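Local atomic coordinates of ascorbate-specific PTS system EIIA component (Streptococcus pyogenes serotype M1, PDB entry 2OQT), a protein that is probably the cytoplasmic IIA component of a phosphotransferase system that phosphorylates ascorbate as it is carried across the cell membrane. Residues 3-8 with 141-146; 18-23 with 84-89; 57-62 with 90-95; 80-85 with 101-106. All coordinates share one frame; numbering follows the deposited sequence.

Interaction 1 of 4, residues 3-8 with 141-146; sequences NLKQAL and EVLEMV. Unlike the reference sequence in segment 3-8: L8 (reference Phe).
K5 lies along L143 and V146 where helix 4-10 meets helix 139-149. Its CB touches V146 CG1 at 4.0 Å. Its CG moves on to L143 CD1. Its CD packs most closely on that same methyl, with K5 CD 3.7 Å from L143 CD1. The chain is bent at chi2, chi3 and chi4, which lays CG and CD along the leucine and turns NZ to a salt bridge with E147, one residue past V146. The aliphatic part of the lysine thus covers the leucine while the charge leaves the apolar patch. V146 CG1 stands anti to the backbone N (chi1 -172°) and reaches the first turn of the other helix. There it meets L4 CD2 at 3.6 Å and the backbone N of K5 at 3.7 Å. At the far end L8 CB rests on L143 CD1 at 3.9 Å. The two helix segments run nearly antiparallel, at 158°, with axes 9.8 Å apart. The contact joins the N-terminal and C-terminal helices of the chain on one side of the sheet. No hydrogen bond links the two segments, so their hold on each other is apolar, with the lysine charge paired at its margin.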
loop_
_atom_site.group_PDB
_atom_site.type_symbol
_atom_site.label_atom_id
_atom_site.label_comp_id
_atom_site.label_asym_id
_atom_site.label_seq_id
_atom_site.Cartn_x
_atom_site.Cartn_y
_atom_site.Cartn_z
ATOM N N ASN A 3 -9.798 -4.408 -8.986
ATOM C CA ASN A 3 -10.252 -5.045 -7.763
ATOM C C ASN A 3 -9.028 -5.263 -6.911
ATOM O O ASN A 3 -8.033 -5.782 -7.396
ATOM C CB ASN A 3 -10.970 -6.376 -8.078
ATOM C CG ASN A 3 -11.134 -7.288 -6.844
ATOM O OD1 ASN A 3 -10.507 -7.091 -5.796
ATOM N ND2 ASN A 3 -11.978 -8.307 -6.979
ATOM N N LEU A 4 -9.090 -4.877 -5.643
ATOM C CA LEU A 4 -7.939 -5.004 -4.751
ATOM C C LEU A 4 -7.465 -6.429 -4.515
ATOM O O LEU A 4 -6.283 -6.697 -4.681
ATOM C CB LEU A 4 -8.196 -4.288 -3.431
ATOM C CG LEU A 4 -7.177 -4.495 -2.311
ATOM C CD1 LEU A 4 -5.826 -3.892 -2.671
ATOM C CD2 LEU A 4 -7.723 -3.920 -1.011
ATOM N N LYS A 5 -8.368 -7.332 -4.136
ATOM C CA LYS A 5 -8.065 -8.763 -4.019
ATOM C C LYS A 5 -7.414 -9.316 -5.270
ATOM O O LYS A 5 -6.360 -9.942 -5.215
ATOM C CB LYS A 5 -9.342 -9.574 -3.737
ATOM C CG LYS A 5 -9.195 -10.642 -2.632
ATOM C CD LYS A 5 -8.892 -12.034 -3.194
ATOM C CE LYS A 5 -10.176 -12.835 -3.459
ATOM N NZ LYS A 5 -10.912 -13.133 -2.181
ATOM N N GLN A 6 -8.028 -9.072 -6.414
ATOM C CA GLN A 6 -7.530 -9.652 -7.631
ATOM C C GLN A 6 -6.175 -9.100 -7.947
ATOM O O GLN A 6 -5.274 -9.858 -8.300
ATOM C CB GLN A 6 -8.490 -9.412 -8.800
ATOM C CG GLN A 6 -8.110 -10.186 -10.074
ATOM C CD GLN A 6 -7.911 -11.706 -9.814
ATOM O OE1 GLN A 6 -8.696 -12.351 -9.075
ATOM N NE2 GLN A 6 -6.848 -12.265 -10.397
ATOM N N ALA A 7 -6.047 -7.775 -7.842
ATOM C CA ALA A 7 -4.787 -7.043 -8.127
ATOM C C ALA A 7 -3.614 -7.609 -7.329
ATOM O O ALA A 7 -2.476 -7.677 -7.804
ATOM C CB ALA A 7 -4.960 -5.548 -7.825
ATOM N N LEU A 8 -3.932 -8.019 -6.107
ATOM C CA LEU A 8 -2.961 -8.471 -5.130
ATOM C C LEU A 8 -2.479 -9.874 -5.482
ATOM O O LEU A 8 -1.322 -10.246 -5.207
ATOM C CB LEU A 8 -3.625 -8.473 -3.765
ATOM C CG LEU A 8 -3.293 -7.544 -2.593
ATOM C CD1 LEU A 8 -2.485 -6.254 -2.861
ATOM C CD2 LEU A 8 -4.602 -7.263 -1.812
ATOM N N GLU A 141 -4.688 -15.323 4.395
ATOM C CA GLU A 141 -5.583 -14.599 5.309
ATOM C C GLU A 141 -5.657 -13.110 5.092
ATOM O O GLU A 141 -6.674 -12.501 5.407
ATOM C CB GLU A 141 -5.368 -14.937 6.790
ATOM C CG GLU A 141 -3.974 -15.225 7.222
ATOM C CD GLU A 141 -3.964 -16.298 8.299
ATOM O OE1 GLU A 141 -3.421 -16.067 9.415
ATOM O OE2 GLU A 141 -4.528 -17.377 8.007
ATOM N N VAL A 142 -4.603 -12.519 4.542
ATOM C CA VAL A 142 -4.716 -11.144 4.079
ATOM C C VAL A 142 -5.821 -11.085 3.023
ATOM O O VAL A 142 -6.760 -10.308 3.149
ATOM C CB VAL A 142 -3.393 -10.565 3.549
ATOM C CG1 VAL A 142 -3.617 -9.200 2.933
ATOM C CG2 VAL A 142 -2.356 -10.457 4.672
ATOM N N LEU A 143 -5.742 -11.951 2.021
ATOM C CA LEU A 143 -6.771 -12.000 0.987
ATOM C C LEU A 143 -8.162 -12.305 1.574
ATOM O O LEU A 143 -9.182 -11.858 1.053
ATOM C CB LEU A 143 -6.404 -13.013 -0.109
ATOM C CG LEU A 143 -5.476 -12.721 -1.319
ATOM C CD1 LEU A 143 -5.544 -11.275 -1.883
ATOM C CD2 LEU A 143 -4.042 -13.100 -1.055
ATOM N N GLU A 144 -8.208 -13.061 2.668
ATOM C CA GLU A 144 -9.493 -13.381 3.282
ATOM C C GLU A 144 -10.086 -12.168 3.977
ATOM O O GLU A 144 -11.304 -11.951 3.931
ATOM C CB GLU A 144 -9.403 -14.613 4.181
ATOM C CG GLU A 144 -9.759 -15.915 3.422
ATOM C CD GLU A 144 -8.923 -17.121 3.863
ATOM O OE1 GLU A 144 -8.139 -16.972 4.828
ATOM O OE2 GLU A 144 -9.044 -18.214 3.250
HETATM N N MSE A 145 -9.216 -11.366 4.583
HETATM C CA MSE A 145 -9.622 -10.067 5.097
HETATM C C MSE A 145 -10.140 -9.171 3.994
HETATM O O MSE A 145 -11.143 -8.499 4.201
HETATM C CB MSE A 145 -8.486 -9.383 5.823
HETATM C CG MSE A 145 -8.058 -10.123 7.038
HETATM SE SE MSE A 145 -6.982 -9.001 8.170
HETATM C CE MSE A 145 -8.221 -7.475 8.360
ATOM N N VAL A 146 -9.483 -9.179 2.827
ATOM C CA VAL A 146 -9.903 -8.346 1.691
ATOM C C VAL A 146 -11.262 -8.749 1.103
ATOM O O VAL A 146 -12.010 -7.880 0.649
ATOM C CB VAL A 146 -8.809 -8.244 0.561
ATOM C CG1 VAL A 146 -9.191 -7.206 -0.506
ATOM C CG2 VAL A 146 -7.451 -7.888 1.147
#

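Interaction 2 of 4, residues 18-23 with 84-89; sequences LSADTW and ITLTKP
L18 N gives the shortest polar bond of the contact, 2.8 Å to T85 O. The donor lies in the plane of that carbonyl, and the N-H...O angle is 159°. L18 O takes the next bond, from T87 N at 3.0 Å, and this one is straighter at 165°. The same oxygen receives a CA-H...O contact from L86, with L86 CA 3.4 Å from L18 O. L18 therefore brackets L86 with its N and O, the pattern of a parallel bridge. It pairs the end of strand 14-18 with strand 80-86. L18 CG is anti to its carbonyl carbon (chi1 -48°), and CD1 meets I84 CD1 at 3.8 Å, the two side chains crossing at about a right angle. L86 CD2 lies under the chain as it leaves the strand, 4.3 Å from A20 CB. A20 also touches helix 23-36, and T22 caps that helix by bonding E25 N through OG1. The contact thus sits where the sheet passes into the helix, and after strand 80-86 the chain turns a corner at T87 and K88. Two backbone bonds fix the strand end, while beyond L18 the loop meets this segment through van der Waals contact without further hydrogen bonds.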
loop_
_atom_site.group_PDB
_atom_site.type_symbol
_atom_site.label_atom_id
_atom_site.label_comp_id
_atom_site.label_asym_id
_atom_site.label_seq_id
_atom_site.Cartn_x
_atom_site.Cartn_y
_atom_site.Cartn_z
ATOM N N LEU A 18 7.792 -7.421 7.435
ATOM C CA LEU A 18 9.097 -6.907 7.043
ATOM C C LEU A 18 9.563 -5.893 8.098
ATOM O O LEU A 18 8.813 -5.572 9.012
ATOM C CB LEU A 18 9.044 -6.289 5.643
ATOM C CG LEU A 18 8.388 -7.040 4.496
ATOM C CD1 LEU A 18 8.161 -6.034 3.387
ATOM C CD2 LEU A 18 9.211 -8.207 3.994
ATOM N N SER A 19 10.787 -5.393 7.976
ATOM C CA SER A 19 11.348 -4.483 8.980
ATOM C C SER A 19 11.947 -3.243 8.317
ATOM O O SER A 19 12.721 -3.359 7.361
ATOM C CB SER A 19 12.444 -5.180 9.838
ATOM O OG SER A 19 12.322 -6.605 9.913
ATOM N N ALA A 20 11.618 -2.058 8.819
ATOM C CA ALA A 20 12.209 -0.849 8.258
ATOM C C ALA A 20 12.510 0.151 9.367
ATOM O O ALA A 20 11.823 0.156 10.371
ATOM C CB ALA A 20 11.268 -0.248 7.186
ATOM N N ASP A 21 13.542 0.984 9.192
ATOM C CA ASP A 21 13.990 1.922 10.249
ATOM C C ASP A 21 13.552 3.343 9.968
ATOM O O ASP A 21 13.379 4.164 10.893
ATOM C CB ASP A 21 15.522 1.928 10.369
ATOM C CG ASP A 21 16.069 0.701 11.088
ATOM O OD1 ASP A 21 17.220 0.312 10.765
ATOM O OD2 ASP A 21 15.353 0.134 11.964
ATOM N N THR A 22 13.414 3.646 8.681
ATOM C CA THR A 22 12.982 4.957 8.250
ATOM C C THR A 22 11.699 4.764 7.438
ATOM O O THR A 22 11.358 3.634 7.067
ATOM C CB THR A 22 14.120 5.686 7.468
ATOM O OG1 THR A 22 14.386 5.024 6.229
ATOM C CG2 THR A 22 15.412 5.694 8.290
ATOM N N TRP A 23 10.966 5.847 7.191
ATOM C CA TRP A 23 9.790 5.764 6.342
ATOM C C TRP A 23 10.205 5.634 4.849
ATOM O O TRP A 23 9.479 5.045 4.023
ATOM C CB TRP A 23 8.875 6.949 6.600
ATOM C CG TRP A 23 9.514 8.212 6.236
ATOM C CD1 TRP A 23 10.131 9.101 7.072
ATOM C CD2 TRP A 23 9.595 8.759 4.923
ATOM N NE1 TRP A 23 10.577 10.179 6.358
ATOM C CE2 TRP A 23 10.277 9.992 5.032
ATOM C CE3 TRP A 23 9.133 8.329 3.650
ATOM C CZ2 TRP A 23 10.529 10.819 3.921
ATOM C CZ3 TRP A 23 9.389 9.147 2.535
ATOM C CH2 TRP A 23 10.097 10.382 2.690
ATOM N N ILE A 84 2.063 -4.568 2.273
ATOM C CA ILE A 84 3.113 -5.006 3.169
ATOM C C ILE A 84 2.777 -4.676 4.630
ATOM O O ILE A 84 1.904 -3.861 4.935
ATOM C CB ILE A 84 4.551 -4.560 2.718
ATOM C CG1 ILE A 84 4.823 -3.088 3.065
ATOM C CG2 ILE A 84 4.753 -4.827 1.240
ATOM C CD1 ILE A 84 6.267 -2.781 3.465
ATOM N N THR A 85 3.471 -5.357 5.520
ATOM C CA THR A 85 3.106 -5.418 6.920
ATOM C C THR A 85 4.434 -5.306 7.608
ATOM O O THR A 85 5.398 -5.934 7.193
ATOM C CB THR A 85 2.300 -6.755 7.197
ATOM O OG1 THR A 85 0.907 -6.450 7.423
ATOM C CG2 THR A 85 2.884 -7.605 8.340
ATOM N N LEU A 86 4.502 -4.424 8.591
ATOM C CA LEU A 86 5.721 -4.164 9.311
ATOM C C LEU A 86 5.610 -4.745 10.686
ATOM O O LEU A 86 4.569 -4.645 11.335
ATOM C CB LEU A 86 5.982 -2.670 9.441
ATOM C CG LEU A 86 6.403 -1.964 8.153
ATOM C CD1 LEU A 86 6.572 -0.435 8.367
ATOM C CD2 LEU A 86 7.653 -2.587 7.521
ATOM N N THR A 87 6.703 -5.374 11.085
ATOM C CA THR A 87 7.014 -5.754 12.444
ATOM C C THR A 87 6.824 -4.611 13.456
ATOM O O THR A 87 6.044 -4.726 14.436
ATOM C CB THR A 87 8.489 -6.214 12.446
ATOM O OG1 THR A 87 8.537 -7.634 12.227
ATOM C CG2 THR A 87 9.219 -5.804 13.724
ATOM N N LYS A 88 7.541 -3.509 13.220
ATOM C CA LYS A 88 7.522 -2.372 14.139
ATOM C C LYS A 88 7.129 -1.104 13.376
ATOM O O LYS A 88 7.707 -0.822 12.317
ATOM C CB LYS A 88 8.921 -2.201 14.758
ATOM C CG LYS A 88 8.982 -1.592 16.158
ATOM C CD LYS A 88 10.297 -0.767 16.352
ATOM C CE LYS A 88 11.587 -1.648 16.461
ATOM N NZ LYS A 88 11.879 -2.502 15.255
ATOM N N PRO A 89 6.159 -0.342 13.904
ATOM C CA PRO A 89 5.668 0.928 13.344
ATOM C C PRO A 89 6.773 1.881 12.919
ATOM O O PRO A 89 7.735 2.087 13.628
ATOM C CB PRO A 89 4.901 1.548 14.502
ATOM C CG PRO A 89 4.427 0.415 15.287
ATOM C CD PRO A 89 5.438 -0.710 15.130
#

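Interaction 3 of 4, residues 57-62 with 90-95; sequences PYYVLM and VTFSDG
The F92 ring receives V60 on one face and the hydroxyl of Y59 at its edge. V60 CG2 lies over that face, 4.1 Å from F92 CD1. Y59 OH lies near the plane of the F92 ring, 3.4 Å from F92 CE1. This same CE1 sits at the edge of the Y59 ring, where CE2 is its nearest carbon. The two ring planes are almost perpendicular, at 85°, with centroids 6.0 Å apart. Y59 CG stands between its backbone N and carbonyl carbon (chi1 45°), which carries the tip of the ring to F92. Its OH is hydrogen-bonded to T52 OG1 of helix 42-55, which holds that tip beside the phenylalanine. P57 approaches the F92 ring obliquely, with P57 CB 3.9 Å from F92 CD1.

Each segment contains a turn. A type I turn runs from P57 to V60 and another from F92 to G95, each with a backbone bond between its end residues. The first leads from helix 42-55 toward strand 64-66. The second links strand 89-91 to strand 97-105, which pair antiparallel, so it is the connection of a beta hairpin. F92 points inward from it and also meets V27, V98, L101 and the ring of W23.

On the outer side the proline ring reaches the second turn. P57 CG lies against the carboxylate of D94, 3.5 Å from D94 OD2. The OG of S93 lies 3.6 Å from P57 CD. K96 ties both sides, its N bonding D94 OD1 and its NZ bonding V60 O.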
loop_
_atom_site.group_PDB
_atom_site.type_symbol
_atom_site.label_atom_id
_atom_site.label_comp_id
_atom_site.label_asym_id
_atom_site.label_seq_id
_atom_site.Cartn_x
_atom_site.Cartn_y
_atom_site.Cartn_z
ATOM N N PRO A 57 3.786 13.715 3.798
ATOM C CA PRO A 57 3.223 12.369 3.699
ATOM C C PRO A 57 1.684 12.319 3.470
ATOM O O PRO A 57 0.945 11.762 4.299
ATOM C CB PRO A 57 3.593 11.758 5.038
ATOM C CG PRO A 57 3.663 12.904 5.956
ATOM C CD PRO A 57 4.194 14.049 5.168
ATOM N N TYR A 58 1.231 12.826 2.320
ATOM C CA TYR A 58 -0.199 12.963 1.996
ATOM C C TYR A 58 -0.965 11.635 1.949
ATOM O O TYR A 58 -2.163 11.619 2.164
ATOM C CB TYR A 58 -0.399 13.726 0.664
ATOM C CG TYR A 58 0.386 13.153 -0.477
ATOM C CD1 TYR A 58 -0.204 12.281 -1.387
ATOM C CD2 TYR A 58 1.739 13.474 -0.652
ATOM C CE1 TYR A 58 0.532 11.738 -2.451
ATOM C CE2 TYR A 58 2.493 12.940 -1.690
ATOM C CZ TYR A 58 1.891 12.065 -2.590
ATOM O OH TYR A 58 2.637 11.548 -3.639
ATOM N N TYR A 59 -0.303 10.526 1.662
ATOM C CA TYR A 59 -1.016 9.249 1.513
ATOM C C TYR A 59 -1.172 8.480 2.817
ATOM O O TYR A 59 -1.608 7.343 2.825
ATOM C CB TYR A 59 -0.309 8.385 0.468
ATOM C CG TYR A 59 1.150 8.412 0.685
ATOM C CD1 TYR A 59 1.943 9.289 -0.035
ATOM C CD2 TYR A 59 1.739 7.624 1.670
ATOM C CE1 TYR A 59 3.288 9.364 0.191
ATOM C CE2 TYR A 59 3.091 7.694 1.906
ATOM C CZ TYR A 59 3.863 8.562 1.157
ATOM O OH TYR A 59 5.209 8.676 1.357
ATOM N N VAL A 60 -0.801 9.089 3.925
ATOM C CA VAL A 60 -1.002 8.469 5.237
ATOM C C VAL A 60 -2.374 8.886 5.811
ATOM O O VAL A 60 -2.462 9.773 6.627
ATOM C CB VAL A 60 0.105 8.850 6.212
ATOM C CG1 VAL A 60 0.090 7.891 7.342
ATOM C CG2 VAL A 60 1.463 8.848 5.533
ATOM N N LEU A 61 -3.436 8.243 5.361
ATOM C CA LEU A 61 -4.799 8.713 5.589
ATOM C C LEU A 61 -5.419 8.292 6.893
ATOM O O LEU A 61 -6.160 9.084 7.475
ATOM C CB LEU A 61 -5.736 8.293 4.444
ATOM C CG LEU A 61 -5.554 8.878 3.030
ATOM C CD1 LEU A 61 -4.858 10.233 2.979
ATOM C CD2 LEU A 61 -4.794 7.911 2.174
HETATM N N MSE A 62 -5.164 7.068 7.350
HETATM C CA MSE A 62 -5.710 6.625 8.637
HETATM C C MSE A 62 -4.685 5.946 9.550
HETATM O O MSE A 62 -3.673 5.446 9.064
HETATM C CB MSE A 62 -6.979 5.786 8.446
HETATM C CG MSE A 62 -6.928 4.730 7.356
HETATM SE SE MSE A 62 -8.645 4.444 6.403
HETATM C CE MSE A 62 -9.822 3.988 7.931
ATOM N N VAL A 90 6.624 2.474 11.757
ATOM C CA VAL A 90 7.638 3.358 11.259
ATOM C C VAL A 90 7.010 4.761 11.333
ATOM O O VAL A 90 5.791 4.883 11.242
ATOM C CB VAL A 90 8.140 2.858 9.840
ATOM C CG1 VAL A 90 7.344 3.489 8.670
ATOM C CG2 VAL A 90 9.640 3.023 9.692
ATOM N N THR A 91 7.824 5.795 11.559
ATOM C CA THR A 91 7.333 7.149 11.744
ATOM C C THR A 91 7.587 8.022 10.506
ATOM O O THR A 91 8.726 8.225 10.093
ATOM C CB THR A 91 7.946 7.818 12.987
ATOM O OG1 THR A 91 7.893 6.920 14.104
ATOM C CG2 THR A 91 7.141 9.060 13.366
ATOM N N PHE A 92 6.501 8.518 9.916
ATOM C CA PHE A 92 6.594 9.370 8.732
ATOM C C PHE A 92 6.926 10.824 9.143
ATOM O O PHE A 92 6.842 11.180 10.314
ATOM C CB PHE A 92 5.321 9.232 7.888
ATOM C CG PHE A 92 5.398 8.125 6.860
ATOM C CD1 PHE A 92 5.536 8.424 5.499
ATOM C CD2 PHE A 92 5.353 6.772 7.251
ATOM C CE1 PHE A 92 5.639 7.385 4.526
ATOM C CE2 PHE A 92 5.479 5.746 6.316
ATOM C CZ PHE A 92 5.614 6.048 4.939
ATOM N N SER A 93 7.346 11.638 8.187
ATOM C CA SER A 93 7.866 12.983 8.475
ATOM C C SER A 93 6.857 13.991 9.066
ATOM O O SER A 93 7.248 15.110 9.404
ATOM C CB SER A 93 8.540 13.605 7.238
ATOM O OG SER A 93 7.597 13.888 6.211
ATOM N N ASP A 94 5.584 13.610 9.181
ATOM C CA ASP A 94 4.575 14.430 9.865
ATOM C C ASP A 94 4.350 13.934 11.280
ATOM O O ASP A 94 3.459 14.414 11.955
ATOM C CB ASP A 94 3.223 14.449 9.119
ATOM C CG ASP A 94 2.517 13.043 9.047
ATOM O OD1 ASP A 94 3.129 11.983 9.379
ATOM O OD2 ASP A 94 1.325 13.005 8.607
ATOM N N GLY A 95 5.116 12.944 11.722
ATOM C CA GLY A 95 4.890 12.415 13.038
ATOM C C GLY A 95 3.944 11.244 13.123
ATOM O O GLY A 95 3.790 10.692 14.206
#

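Interaction 4 of 4, residues 80-85 with 101-106; sequences AFALIT and LLTLAA
Strands 80-86 and 97-105 pair antiparallel in the mixed sheet of this EIIA domain, and A80 to I84 face A105 to L101 in register. At one end A80 and A105 form a hydrogen-bonded pair. A105 N gives the straighter bond, 3.0 Å to A80 O at 171°. A80 N returns a longer one to A105 O. Regular pairing lapses around A82, L102 and T103, where the bond from A82 N to T103 O, 3.1 Å, carries the link. At the other end, I84 N reaches L101 O at 3.0 Å and 172°. The return bond from L101 N to I84 O is longer, 3.3 Å, and its donor stands above the carbonyl plane, 40° out of it.

Helices cover both faces of the sheet here. F81, L102 and L104 lie on the face packed by helix 111-124, and helix 4-10 covers F81 and L102 too. F81 CD1 meets L102 CD2 at 3.5 Å. T103 O sits at the edge of the F81 ring, and F81 CA also makes a CA-H...O contact with that oxygen. L83 CD2 adds to the same patch, 3.8 Å from L102 CD1.

I84 and L101 belong to the other face, where helix 23-36 lies. I84 CG1 packs on L101 CB. A82 and T103 also touch this helix through L34, and their CB atoms are 4.0 Å apart. T103 OG1 makes a weak hydrogen bond to A30 O.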
loop_
_atom_site.group_PDB
_atom_site.type_symbol
_atom_site.label_atom_id
_atom_site.label_comp_id
_atom_site.label_asym_id
_atom_site.label_seq_id
_atom_site.Cartn_x
_atom_site.Cartn_y
_atom_site.Cartn_z
ATOM N N ALA A 80 -1.999 -1.673 -10.310
ATOM C CA ALA A 80 -1.550 -2.684 -9.353
ATOM C C ALA A 80 -1.715 -2.127 -7.973
ATOM O O ALA A 80 -1.789 -0.900 -7.788
ATOM C CB ALA A 80 -0.086 -3.024 -9.586
ATOM N N PHE A 81 -1.830 -3.057 -7.032
ATOM C CA PHE A 81 -1.758 -2.810 -5.620
ATOM C C PHE A 81 -0.685 -3.740 -5.097
ATOM O O PHE A 81 -0.488 -4.840 -5.638
ATOM C CB PHE A 81 -3.038 -3.182 -4.889
ATOM C CG PHE A 81 -4.206 -2.234 -5.108
ATOM C CD1 PHE A 81 -4.209 -0.944 -4.539
ATOM C CD2 PHE A 81 -5.345 -2.661 -5.828
ATOM C CE1 PHE A 81 -5.331 -0.079 -4.721
ATOM C CE2 PHE A 81 -6.459 -1.820 -6.018
ATOM C CZ PHE A 81 -6.453 -0.520 -5.457
ATOM N N ALA A 82 -0.040 -3.290 -4.018
ATOM C CA ALA A 82 0.837 -4.099 -3.214
ATOM C C ALA A 82 0.376 -3.953 -1.759
ATOM O O ALA A 82 -0.397 -3.042 -1.456
ATOM C CB ALA A 82 2.301 -3.690 -3.425
ATOM N N LEU A 83 0.793 -4.871 -0.876
ATOM C CA LEU A 83 0.422 -4.823 0.562
ATOM C C LEU A 83 1.486 -5.420 1.442
ATOM O O LEU A 83 1.777 -6.631 1.386
ATOM C CB LEU A 83 -0.925 -5.484 0.844
ATOM C CG LEU A 83 -1.516 -5.665 2.256
ATOM C CD1 LEU A 83 -0.965 -4.747 3.259
ATOM C CD2 LEU A 83 -3.035 -5.456 2.224
ATOM N N ILE A 84 2.063 -4.568 2.273
ATOM C CA ILE A 84 3.113 -5.006 3.169
ATOM C C ILE A 84 2.777 -4.676 4.630
ATOM O O ILE A 84 1.904 -3.861 4.935
ATOM C CB ILE A 84 4.551 -4.560 2.718
ATOM C CG1 ILE A 84 4.823 -3.088 3.065
ATOM C CG2 ILE A 84 4.753 -4.827 1.240
ATOM C CD1 ILE A 84 6.267 -2.781 3.465
ATOM N N THR A 85 3.471 -5.357 5.520
ATOM C CA THR A 85 3.106 -5.418 6.920
ATOM C C THR A 85 4.434 -5.306 7.608
ATOM O O THR A 85 5.398 -5.934 7.193
ATOM C CB THR A 85 2.300 -6.755 7.197
ATOM O OG1 THR A 85 0.907 -6.450 7.423
ATOM C CG2 THR A 85 2.884 -7.605 8.340
ATOM N N LEU A 101 1.492 -0.604 4.884
ATOM C CA LEU A 101 1.561 0.144 3.613
ATOM C C LEU A 101 0.884 -0.599 2.464
ATOM O O LEU A 101 1.315 -1.710 2.053
ATOM C CB LEU A 101 3.013 0.455 3.259
ATOM C CG LEU A 101 3.706 1.330 4.330
ATOM C CD1 LEU A 101 4.365 0.478 5.431
ATOM C CD2 LEU A 101 4.698 2.310 3.696
ATOM N N LEU A 102 -0.196 0.025 1.987
ATOM C CA LEU A 102 -0.864 -0.342 0.748
ATOM C C LEU A 102 -0.526 0.594 -0.425
ATOM O O LEU A 102 -1.255 1.528 -0.736
ATOM C CB LEU A 102 -2.373 -0.369 0.954
ATOM C CG LEU A 102 -3.033 -1.558 0.269
ATOM C CD1 LEU A 102 -4.248 -1.998 1.062
ATOM C CD2 LEU A 102 -3.390 -1.239 -1.149
ATOM N N THR A 103 0.595 0.324 -1.065
ATOM C CA THR A 103 0.946 0.892 -2.352
ATOM C C THR A 103 -0.075 0.760 -3.455
ATOM O O THR A 103 -0.638 -0.306 -3.702
ATOM C CB THR A 103 2.216 0.248 -2.800
ATOM O OG1 THR A 103 3.075 0.335 -1.675
ATOM C CG2 THR A 103 2.829 0.980 -3.996
ATOM N N LEU A 104 -0.224 1.855 -4.164
ATOM C CA LEU A 104 -1.180 1.957 -5.228
ATOM C C LEU A 104 -0.471 2.464 -6.458
ATOM O O LEU A 104 0.218 3.457 -6.369
ATOM C CB LEU A 104 -2.199 3.001 -4.798
ATOM C CG LEU A 104 -3.281 3.498 -5.729
ATOM C CD1 LEU A 104 -3.930 4.643 -4.985
ATOM C CD2 LEU A 104 -2.736 4.020 -6.963
ATOM N N ALA A 105 -0.614 1.802 -7.599
ATOM C CA ALA A 105 -0.064 2.355 -8.852
ATOM C C ALA A 105 -1.096 2.430 -9.951
ATOM O O ALA A 105 -1.890 1.485 -10.181
ATOM C CB ALA A 105 1.191 1.581 -9.329
ATOM N N ALA A 106 -1.078 3.546 -10.653
ATOM C CA ALA A 106 -2.058 3.745 -11.694
ATOM C C ALA A 106 -1.492 4.497 -12.859
ATOM O O ALA A 106 -0.686 5.413 -12.684
ATOM C CB ALA A 106 -3.310 4.484 -11.133
#

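How the interactions relate
Interaction 4 is the core, wholly buried, its centre about 3 Å from the centre of the chain. The centres of interactions 1, 2 and 3 lie about 12 to 13 Å from it. Interaction 1 is also buried; 2 and 3 are partly buried, with exposed residues. Interactions 2 and 4 both use strand 80-86 and share I84 and T85; one pairs it parallel, the other antiparallel. These two are held by backbone hydrogen bonds, whereas 1 and 3 have none across their segments and rely on side chains. Interaction 1 covers interaction 4 where L4, A7 and L8 pack on F81. Interaction 3 meets 2 through W23 and F92, and 4 where F92 touches L101.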